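Local coordinates for protein transcriptional activator, putative (Pyrococcus furiosus, PDB 1RTW) that is of unknown function, but is a putative transcriptional activator with the all-helical fold of the TENA/THI-4/PQQC family, at residues 37-42 with 199-204; 42-47 with 81-86; 59-64 with 116-121. All blocks are in the same frame, centred on the assembly; numbering follows the deposited sequence.

Interaction 1 (37-42 with 199-204); sequences EKWLVN and LIFWDI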
loop_
_atom_site.group_PDB
_atom_site.type_symbol
_atom_site.label_atom_id
_atom_site.label_comp_id
_atom_site.label_asym_id
_atom_site.label_seq_id
_atom_site.Cartn_x
_atom_site.Cartn_y
_atom_site.Cartn_z
ATOM N N GLU B 37 -31.162 10.686 -10.131
ATOM C CA GLU B 37 -30.689 10.979 -8.784
ATOM C C GLU B 37 -29.875 9.827 -8.214
ATOM O O GLU B 37 -28.806 10.040 -7.641
ATOM C CB GLU B 37 -31.851 11.321 -7.853
ATOM C CG GLU B 37 -31.418 11.548 -6.409
ATOM C CD GLU B 37 -32.491 12.204 -5.531
ATOM O OE1 GLU B 37 -33.319 12.993 -6.050
ATOM O OE2 GLU B 37 -32.481 11.950 -4.307
ATOM N N LYS B 38 -30.376 8.610 -8.385
ATOM C CA LYS B 38 -29.689 7.427 -7.890
ATOM C C LYS B 38 -28.332 7.275 -8.583
ATOM O O LYS B 38 -27.335 6.954 -7.940
ATOM C CB LYS B 38 -30.557 6.179 -8.097
ATOM C CG LYS B 38 -30.010 4.927 -7.437
ATOM C CD LYS B 38 -31.093 3.887 -7.248
ATOM C CE LYS B 38 -32.119 4.333 -6.216
ATOM N NZ LYS B 38 -31.490 4.514 -4.873
ATOM N N TRP B 39 -28.289 7.530 -9.888
ATOM C CA TRP B 39 -27.036 7.436 -10.621
ATOM C C TRP B 39 -26.053 8.485 -10.113
ATOM O O TRP B 39 -24.875 8.199 -9.947
ATOM C CB TRP B 39 -27.239 7.618 -12.132
ATOM C CG TRP B 39 -25.920 7.795 -12.857
ATOM C CD1 TRP B 39 -25.057 6.809 -13.242
ATOM C CD2 TRP B 39 -25.275 9.039 -13.176
ATOM N NE1 TRP B 39 -23.913 7.358 -13.767
ATOM C CE2 TRP B 39 -24.019 8.723 -13.738
ATOM C CE3 TRP B 39 -25.635 10.387 -13.034
ATOM C CZ2 TRP B 39 -23.113 9.715 -14.157
ATOM C CZ3 TRP B 39 -24.732 11.373 -13.452
ATOM C CH2 TRP B 39 -23.488 11.029 -14.007
ATOM N N LEU B 40 -26.558 9.692 -9.868
ATOM C CA LEU B 40 -25.756 10.813 -9.396
ATOM C C LEU B 40 -25.069 10.515 -8.064
ATOM O O LEU B 40 -23.850 10.635 -7.952
ATOM C CB LEU B 40 -26.638 12.057 -9.260
ATOM C CG LEU B 40 -25.943 13.400 -9.072
ATOM C CD1 LEU B 40 -25.407 13.886 -10.402
ATOM C CD2 LEU B 40 -26.914 14.403 -8.508
ATOM N N VAL B 41 -25.853 10.122 -7.064
ATOM C CA VAL B 41 -25.335 9.796 -5.732
ATOM C C VAL B 41 -24.250 8.720 -5.799
ATOM O O VAL B 41 -23.216 8.822 -5.145
ATOM C CB VAL B 41 -26.480 9.298 -4.810
ATOM C CG1 VAL B 41 -25.941 8.790 -3.501
ATOM C CG2 VAL B 41 -27.489 10.430 -4.550
ATOM N N ASN B 42 -24.476 7.703 -6.619
ATOM C CA ASN B 42 -23.520 6.619 -6.742
ATOM C C ASN B 42 -22.302 6.938 -7.592
ATOM O O ASN B 42 -21.194 6.497 -7.286
ATOM C CB ASN B 42 -24.213 5.354 -7.229
ATOM C CG ASN B 42 -25.063 4.727 -6.160
ATOM O OD1 ASN B 42 -24.601 3.879 -5.395
ATOM N ND2 ASN B 42 -26.314 5.149 -6.085
ATOM N N LEU B 199 -20.455 -1.862 -17.229
ATOM C CA LEU B 199 -21.758 -2.287 -17.730
ATOM C C LEU B 199 -22.794 -2.380 -16.612
ATOM O O LEU B 199 -23.937 -1.980 -16.779
ATOM C CB LEU B 199 -21.637 -3.648 -18.413
ATOM C CG LEU B 199 -22.985 -4.286 -18.766
ATOM C CD1 LEU B 199 -23.726 -3.445 -19.793
ATOM C CD2 LEU B 199 -22.774 -5.704 -19.266
ATOM N N ILE B 200 -22.377 -2.937 -15.485
ATOM C CA ILE B 200 -23.237 -3.128 -14.332
ATOM C C ILE B 200 -23.603 -1.829 -13.621
ATOM O O ILE B 200 -24.714 -1.688 -13.104
ATOM C CB ILE B 200 -22.550 -4.102 -13.333
ATOM C CG1 ILE B 200 -22.540 -5.514 -13.922
ATOM C CG2 ILE B 200 -23.248 -4.097 -11.979
ATOM C CD1 ILE B 200 -21.681 -6.489 -13.135
ATOM N N PHE B 201 -22.680 -0.875 -13.608
ATOM C CA PHE B 201 -22.934 0.382 -12.927
ATOM C C PHE B 201 -24.186 1.098 -13.418
ATOM O O PHE B 201 -24.921 1.685 -12.618
ATOM C CB PHE B 201 -21.719 1.301 -13.038
ATOM C CG PHE B 201 -21.610 2.286 -11.922
ATOM C CD1 PHE B 201 -22.270 3.512 -11.989
ATOM C CD2 PHE B 201 -20.831 1.993 -10.799
ATOM C CE1 PHE B 201 -22.154 4.436 -10.952
ATOM C CE2 PHE B 201 -20.702 2.903 -9.754
ATOM C CZ PHE B 201 -21.365 4.131 -9.828
ATOM N N TRP B 202 -24.440 1.041 -14.725
ATOM C CA TRP B 202 -25.609 1.708 -15.290
ATOM C C TRP B 202 -26.918 1.208 -14.677
ATOM O O TRP B 202 -27.861 1.980 -14.530
ATOM C CB TRP B 202 -25.644 1.558 -16.808
ATOM C CG TRP B 202 -24.482 2.199 -17.516
ATOM C CD1 TRP B 202 -23.449 1.558 -18.140
ATOM C CD2 TRP B 202 -24.217 3.606 -17.647
ATOM N NE1 TRP B 202 -22.556 2.474 -18.641
ATOM C CE2 TRP B 202 -23.004 3.732 -18.359
ATOM C CE3 TRP B 202 -24.879 4.760 -17.228
ATOM C CZ2 TRP B 202 -22.442 4.979 -18.660
ATOM C CZ3 TRP B 202 -24.316 5.999 -17.525
ATOM C CH2 TRP B 202 -23.111 6.097 -18.237
ATOM N N ASP B 203 -26.958 -0.065 -14.285
ATOM C CA ASP B 203 -28.161 -0.647 -13.676
ATOM C C ASP B 203 -28.528 -0.037 -12.321
ATOM O O ASP B 203 -29.693 -0.065 -11.921
ATOM C CB ASP B 203 -28.010 -2.165 -13.504
ATOM C CG ASP B 203 -27.946 -2.905 -14.825
ATOM O OD1 ASP B 203 -27.176 -3.890 -14.922
ATOM O OD2 ASP B 203 -28.669 -2.508 -15.765
ATOM N N ILE B 204 -27.536 0.506 -11.622
ATOM C CA ILE B 204 -27.742 1.109 -10.308
ATOM C C ILE B 204 -28.877 2.126 -10.284
ATOM O O ILE B 204 -29.628 2.191 -9.317
ATOM C CB ILE B 204 -26.439 1.764 -9.789
ATOM C CG1 ILE B 204 -25.407 0.685 -9.453
ATOM C CG2 ILE B 204 -26.718 2.608 -8.566
ATOM C CD1 ILE B 204 -24.028 1.235 -9.111
#
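Residues 37-42, near the start of helix 33-60, pack against 199-204, at the C-terminal part of helix 181-201 and the residues that follow. This is buried packing within the helical fold of the TENA/THI-4/PQQC family.

Lys38 comes first. Its CG is anti to the backbone N, and the chain bends at chi3 and chi4. The aliphatic middle touches the far backbone, with CD 3.1 Å from Ile204 O. This is a carbon-to-carbonyl-oxygen contact.

Trp39 also has CG anti to the backbone N, chi1 169°. Its indole lies alongside that of Trp202, both pointing the same way. The planes are 6° apart but slid, so the rings barely overlap, and the closest atoms are Trp39 NE1 and Trp202 CZ3 at 4.0 Å. Trp39 CD1 meets the edge of Phe201 at CE1. The indole NE1 is hydrogen-bonded to Tyr132 OH, and Phe22 touches both indoles.

Asn42 closes the segment. Its CG lies beside the backbone N, which turns the amide back along its own helix. ND2 donates to Lys38 O at 2.8 Å in a nearly straight bond (175°), and Asn42 N donates to the same oxygen. OD1 accepts from Asp99 N, so both ends of the amide are held. Ile204 CG2 presses on the group from across, 3.6 Å from Asn42 ND2. Asn42 O sits at the edge of the Phe201 ring, 3.5 Å from Phe201 CZ. Ile204 CD1 lies over the centre of one face of that ring, 3.6 Å above its plane.

The segments meet mainly by van der Waals packing, with two carbonyl oxygens lying against carbon atoms. The Asn42 amide and the Trp39 N-H have their hydrogen bonds to partners other than 199-204.

Interaction 2 (42-47 with 81-86); sequences NDYYFV and EMFEKK
Glu84 OE2 is gripped across the contact by one bond, from Tyr44 OH at 2.7 Å. The bond uses the anti lone pair of OE2, which lies at the edge of the Tyr44 ring, in its plane. Ring and carboxylate planes are 69° apart.

The two segments are an antiparallel helix pair in the all-helical fold of the family. Helices 33-60 and 66-89 run 155° apart in direction here, with short-segment axes 10.4 Å from each other.

Phe83 lies between them. Its CG lies beside the backbone N, and its CB points toward helix 33-60. Tyr44 CA sits over one face of the ring in a CH-pi contact, 4.1 Å from the Phe83 centroid. The tyrosine side chain, CG anti to the backbone N, slides past Phe83 in the opposite direction. Its CD1 packs tightly on Phe83 CB at 3.3 Å. The two ring planes are 39° apart. Val47 comes tip to tip, with CG2 3.8 Å from Phe83 CE2. Phe152 of helix 150-157 meets the Phe83 ring edge-to-face.

Asp43 crosses the ring at about a right angle, and its OD2 lies at the ring edge, 3.3 Å from Phe83 CZ.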
loop_
_atom_site.group_PDB
_atom_site.type_symbol
_atom_site.label_atom_id
_atom_site.label_comp_id
_atom_site.label_asym_id
_atom_site.label_seq_id
_atom_site.Cartn_x
_atom_site.Cartn_y
_atom_site.Cartn_z
ATOM N N ASN B 42 -24.476 7.703 -6.619
ATOM C CA ASN B 42 -23.520 6.619 -6.742
ATOM C C ASN B 42 -22.302 6.938 -7.592
ATOM O O ASN B 42 -21.194 6.497 -7.286
ATOM C CB ASN B 42 -24.213 5.354 -7.229
ATOM C CG ASN B 42 -25.063 4.727 -6.160
ATOM O OD1 ASN B 42 -24.601 3.879 -5.395
ATOM N ND2 ASN B 42 -26.314 5.149 -6.085
ATOM N N ASP B 43 -22.481 7.701 -8.657
ATOM C CA ASP B 43 -21.323 8.027 -9.468
ATOM C C ASP B 43 -20.426 9.033 -8.752
ATOM O O ASP B 43 -19.215 9.032 -8.933
ATOM C CB ASP B 43 -21.729 8.542 -10.842
ATOM C CG ASP B 43 -20.686 8.232 -11.892
ATOM O OD1 ASP B 43 -20.398 7.035 -12.111
ATOM O OD2 ASP B 43 -20.142 9.180 -12.489
ATOM N N TYR B 44 -21.026 9.874 -7.915
ATOM C CA TYR B 44 -20.275 10.866 -7.154
ATOM C C TYR B 44 -19.317 10.126 -6.223
ATOM O O TYR B 44 -18.165 10.530 -6.044
ATOM C CB TYR B 44 -21.233 11.736 -6.346
ATOM C CG TYR B 44 -20.550 12.760 -5.486
ATOM C CD1 TYR B 44 -19.833 13.806 -6.056
ATOM C CD2 TYR B 44 -20.656 12.707 -4.100
ATOM C CE1 TYR B 44 -19.244 14.786 -5.267
ATOM C CE2 TYR B 44 -20.070 13.680 -3.296
ATOM C CZ TYR B 44 -19.369 14.716 -3.890
ATOM O OH TYR B 44 -18.812 15.685 -3.101
ATOM N N TYR B 45 -19.813 9.035 -5.640
ATOM C CA TYR B 45 -19.023 8.195 -4.759
ATOM C C TYR B 45 -17.914 7.534 -5.582
ATOM O O TYR B 45 -16.769 7.448 -5.142
ATOM C CB TYR B 45 -19.901 7.110 -4.148
ATOM C CG TYR B 45 -19.146 6.094 -3.332
ATOM C CD1 TYR B 45 -18.887 4.814 -3.833
ATOM C CD2 TYR B 45 -18.733 6.393 -2.045
ATOM C CE1 TYR B 45 -18.236 3.853 -3.052
ATOM C CE2 TYR B 45 -18.082 5.445 -1.254
ATOM C CZ TYR B 45 -17.836 4.180 -1.762
ATOM O OH TYR B 45 -17.186 3.268 -0.960
ATOM N N PHE B 46 -18.253 7.098 -6.788
ATOM C CA PHE B 46 -17.265 6.460 -7.643
ATOM C C PHE B 46 -16.154 7.435 -8.037
ATOM O O PHE B 46 -14.986 7.088 -7.995
ATOM C CB PHE B 46 -17.923 5.883 -8.909
ATOM C CG PHE B 46 -16.948 5.209 -9.842
ATOM C CD1 PHE B 46 -16.510 3.908 -9.590
ATOM C CD2 PHE B 46 -16.393 5.901 -10.912
ATOM C CE1 PHE B 46 -15.523 3.317 -10.388
ATOM C CE2 PHE B 46 -15.399 5.314 -11.719
ATOM C CZ PHE B 46 -14.964 4.023 -11.453
ATOM N N VAL B 47 -16.526 8.657 -8.407
ATOM C CA VAL B 47 -15.549 9.662 -8.837
ATOM C C VAL B 47 -14.537 9.968 -7.740
ATOM O O VAL B 47 -13.333 10.031 -7.998
ATOM C CB VAL B 47 -16.254 10.957 -9.309
ATOM C CG1 VAL B 47 -15.241 12.064 -9.532
ATOM C CG2 VAL B 47 -17.047 10.687 -10.596
ATOM N N GLU B 81 -16.870 19.140 -8.286
ATOM C CA GLU B 81 -17.608 20.399 -8.279
ATOM C C GLU B 81 -18.817 20.275 -9.206
ATOM O O GLU B 81 -19.902 20.751 -8.893
ATOM C CB GLU B 81 -16.712 21.552 -8.755
ATOM C CG GLU B 81 -15.384 21.681 -8.007
ATOM C CD GLU B 81 -14.426 22.694 -8.637
ATOM O OE1 GLU B 81 -13.489 23.138 -7.935
ATOM O OE2 GLU B 81 -14.598 23.040 -9.829
HETATM N N MSE B 82 -18.625 19.610 -10.341
HETATM C CA MSE B 82 -19.705 19.415 -11.302
HETATM C C MSE B 82 -20.872 18.645 -10.673
HETATM O O MSE B 82 -22.040 18.980 -10.892
HETATM C CB MSE B 82 -19.173 18.692 -12.540
HETATM C CG MSE B 82 -20.242 18.282 -13.525
HETATM SE SE MSE B 82 -19.532 17.477 -15.115
HETATM C CE MSE B 82 -18.989 15.776 -14.392
ATOM N N PHE B 83 -20.551 17.625 -9.879
ATOM C CA PHE B 83 -21.577 16.830 -9.214
ATOM C C PHE B 83 -22.232 17.655 -8.112
ATOM O O PHE B 83 -23.447 17.629 -7.948
ATOM C CB PHE B 83 -20.980 15.558 -8.599
ATOM C CG PHE B 83 -20.894 14.397 -9.544
ATOM C CD1 PHE B 83 -21.813 13.357 -9.464
ATOM C CD2 PHE B 83 -19.878 14.319 -10.492
ATOM C CE1 PHE B 83 -21.726 12.253 -10.314
ATOM C CE2 PHE B 83 -19.782 13.218 -11.347
ATOM C CZ PHE B 83 -20.715 12.181 -11.254
ATOM N N GLU B 84 -21.418 18.389 -7.364
ATOM C CA GLU B 84 -21.907 19.213 -6.265
ATOM C C GLU B 84 -22.816 20.362 -6.695
ATOM O O GLU B 84 -23.804 20.647 -6.022
ATOM C CB GLU B 84 -20.728 19.737 -5.451
ATOM C CG GLU B 84 -19.994 18.638 -4.699
ATOM C CD GLU B 84 -18.524 18.943 -4.459
ATOM O OE1 GLU B 84 -18.049 20.043 -4.832
ATOM O OE2 GLU B 84 -17.838 18.064 -3.901
ATOM N N LYS B 85 -22.480 21.011 -7.809
ATOM C CA LYS B 85 -23.274 22.123 -8.333
ATOM C C LYS B 85 -24.648 21.559 -8.678
ATOM O O LYS B 85 -25.657 21.927 -8.067
ATOM C CB LYS B 85 -22.626 22.702 -9.602
ATOM C CG LYS B 85 -22.901 24.190 -9.834
ATOM C CD LYS B 85 -22.717 24.575 -11.298
ATOM C CE LYS B 85 -23.839 23.988 -12.149
ATOM N NZ LYS B 85 -23.597 24.067 -13.617
ATOM N N LYS B 86 -24.650 20.590 -9.589
ATOM C CA LYS B 86 -25.867 19.934 -10.047
ATOM C C LYS B 86 -26.747 19.475 -8.889
ATOM O O LYS B 86 -27.968 19.573 -8.953
ATOM C CB LYS B 86 -25.507 18.742 -10.931
ATOM C CG LYS B 86 -26.669 18.195 -11.712
ATOM C CD LYS B 86 -27.183 19.253 -12.664
ATOM C CE LYS B 86 -28.405 18.781 -13.427
ATOM N NZ LYS B 86 -28.935 19.872 -14.289
#

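Interaction 3 (59-64 with 116-121); sequences AKAPDD and GSFLEG
A capping box opens helix 118-142, and the turn that ends helix 33-60 packs beside it. Ser117 is the N-cap. Its OG accepts from Glu120 N at 3.1 Å. In return, Glu120 OE1 accepts from Ser117 N at 2.8 Å, with an N-H...O angle of 172°. Ser117 OG also donates to Glu120 OE1, so this oxygen takes two donors, both on its anti lone pair. The serine chi1 of 64° puts OG in place for the exchange. The box probably steadies the first turn of the helix, which carries Phe118.

Lys60 makes the polar link between the segments. Beyond CG its chain is fully extended and runs to Gly116. Lys60 NZ donates to Gly116 O at 2.7 Å, in the carbonyl plane. The same ammonium also bonds Ala113 O, and Ser114 O weakly. It thus gathers carbonyls at the C-terminal end of helix 100-115, where a positive charge probably suits the helix dipole.

Phe118 makes the apolar link. Its CG is anti to the backbone N. Its CB points toward the other segment, and the ring packs on Ala61 and Pro62. Ala61 CA lies over one ring face in a CH-pi contact, 4.1 Å from the Phe118 centroid and 29° off the normal. Ala61 CB meets Phe118 CZ at 3.6 Å. Pro62 comes tip to tip with the ring, its CD 3.7 Å from Phe118 CE2.

Phe69 of helix 66-89 touches both Ala61 and Phe118. Asp63 forms salt bridges to Arg52 and Lys48 of the second subunit. The contact therefore joins the end of helix 33-60 to the junction of helices 100-115 and 118-142, beside helix 66-89 and at a subunit interface.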
loop_
_atom_site.group_PDB
_atom_site.type_symbol
_atom_site.label_atom_id
_atom_site.label_comp_id
_atom_site.label_asym_id
_atom_site.label_seq_id
_atom_site.Cartn_x
_atom_site.Cartn_y
_atom_site.Cartn_z
ATOM N N ALA B 59 1.685 7.268 -7.350
ATOM C CA ALA B 59 2.767 6.907 -6.451
ATOM C C ALA B 59 3.709 5.831 -7.004
ATOM O O ALA B 59 4.885 5.797 -6.652
ATOM C CB ALA B 59 2.188 6.461 -5.134
ATOM N N LYS B 60 3.173 4.959 -7.855
ATOM C CA LYS B 60 3.905 3.858 -8.466
ATOM C C LYS B 60 4.369 4.178 -9.879
ATOM O O LYS B 60 5.036 3.354 -10.500
ATOM C CB LYS B 60 2.993 2.639 -8.597
ATOM C CG LYS B 60 2.842 1.751 -7.407
ATOM C CD LYS B 60 2.050 0.508 -7.835
ATOM C CE LYS B 60 1.796 -0.443 -6.679
ATOM N NZ LYS B 60 0.871 -1.539 -7.092
ATOM N N ALA B 61 3.981 5.335 -10.407
ATOM C CA ALA B 61 4.329 5.690 -11.785
ATOM C C ALA B 61 5.765 6.123 -12.048
ATOM O O ALA B 61 6.446 6.641 -11.162
ATOM C CB ALA B 61 3.365 6.763 -12.317
ATOM N N PRO B 62 6.237 5.926 -13.292
ATOM C CA PRO B 62 7.596 6.303 -13.708
ATOM C C PRO B 62 7.745 7.830 -13.654
ATOM O O PRO B 62 6.768 8.556 -13.833
ATOM C CB PRO B 62 7.661 5.802 -15.150
ATOM C CG PRO B 62 6.678 4.642 -15.163
ATOM C CD PRO B 62 5.536 5.212 -14.371
ATOM N N ASP B 63 8.959 8.314 -13.412
ATOM C CA ASP B 63 9.210 9.759 -13.339
ATOM C C ASP B 63 8.584 10.585 -14.455
ATOM O O ASP B 63 8.033 11.649 -14.188
ATOM C CB ASP B 63 10.713 10.065 -13.315
ATOM C CG ASP B 63 11.345 9.821 -11.962
ATOM O OD1 ASP B 63 10.618 9.658 -10.958
ATOM O OD2 ASP B 63 12.590 9.799 -11.905
ATOM N N ASP B 64 8.678 10.111 -15.699
ATOM C CA ASP B 64 8.141 10.851 -16.846
ATOM C C ASP B 64 6.613 10.971 -16.933
ATOM O O ASP B 64 6.083 11.652 -17.813
ATOM C CB ASP B 64 8.736 10.321 -18.169
ATOM C CG ASP B 64 8.303 8.891 -18.508
ATOM O OD1 ASP B 64 7.589 8.245 -17.712
ATOM O OD2 ASP B 64 8.688 8.416 -19.600
ATOM N N GLY B 116 -1.789 -4.708 -7.563
ATOM C CA GLY B 116 -1.493 -5.104 -8.926
ATOM C C GLY B 116 -0.257 -4.434 -9.467
ATOM O O GLY B 116 0.376 -3.643 -8.778
ATOM N N SER B 117 0.113 -4.789 -10.692
ATOM C CA SER B 117 1.264 -4.189 -11.364
ATOM C C SER B 117 0.814 -2.810 -11.872
ATOM O O SER B 117 -0.385 -2.553 -11.980
ATOM C CB SER B 117 1.652 -5.050 -12.560
ATOM O OG SER B 117 0.604 -5.047 -13.517
ATOM N N PHE B 118 1.764 -1.943 -12.216
ATOM C CA PHE B 118 1.409 -0.616 -12.715
ATOM C C PHE B 118 0.590 -0.742 -14.004
ATOM O O PHE B 118 -0.402 -0.028 -14.195
ATOM C CB PHE B 118 2.659 0.235 -12.964
ATOM C CG PHE B 118 2.355 1.637 -13.416
ATOM C CD1 PHE B 118 1.690 2.520 -12.576
ATOM C CD2 PHE B 118 2.725 2.076 -14.682
ATOM C CE1 PHE B 118 1.399 3.803 -12.982
ATOM C CE2 PHE B 118 2.437 3.368 -15.099
ATOM C CZ PHE B 118 1.772 4.230 -14.247
ATOM N N LEU B 119 0.984 -1.707 -14.839
ATOM C CA LEU B 119 0.337 -1.988 -16.112
ATOM C C LEU B 119 -1.145 -2.311 -15.927
ATOM O O LEU B 119 -2.002 -1.821 -16.667
ATOM C CB LEU B 119 1.050 -3.159 -16.804
ATOM C CG LEU B 119 0.415 -3.634 -18.117
ATOM C CD1 LEU B 119 0.569 -2.559 -19.199
ATOM C CD2 LEU B 119 1.028 -4.963 -18.564
ATOM N N GLU B 120 -1.443 -3.191 -14.980
ATOM C CA GLU B 120 -2.830 -3.546 -14.693
ATOM C C GLU B 120 -3.595 -2.296 -14.239
ATOM O O GLU B 120 -4.723 -2.037 -14.675
ATOM C CB GLU B 120 -2.880 -4.591 -13.587
ATOM C CG GLU B 120 -2.332 -5.978 -13.961
ATOM C CD GLU B 120 -2.367 -6.944 -12.778
ATOM O OE1 GLU B 120 -1.542 -6.795 -11.844
ATOM O OE2 GLU B 120 -3.232 -7.846 -12.769
ATOM N N GLY B 121 -2.955 -1.513 -13.376
ATOM C CA GLY B 121 -3.573 -0.309 -12.872
ATOM C C GLY B 121 -3.869 0.685 -13.977
ATOM O O GLY B 121 -4.986 1.193 -14.083
#

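In the fold
All three contacts use helix 33-60. Interactions 1 and 2 share Asn42, and their centres are 12 Å apart. They touch directly: Phe201 CE1 is 3.3 Å from Asp43 OD1, and Trp39 CH2 is 4.1 Å from Phe83 CZ. Together they make one continuous packed region in which helix 33-60 meets helix 66-89 and the end of helix 181-201. Interaction 3 lies at the other end of helix 33-60, its centre about 29 Å from that of interaction 1 and 26 Å from that of interaction 2. A bound phosphate ion, probably from the crystallisation liquor, lies about 4 Å from the Val47 side chain of interaction 2.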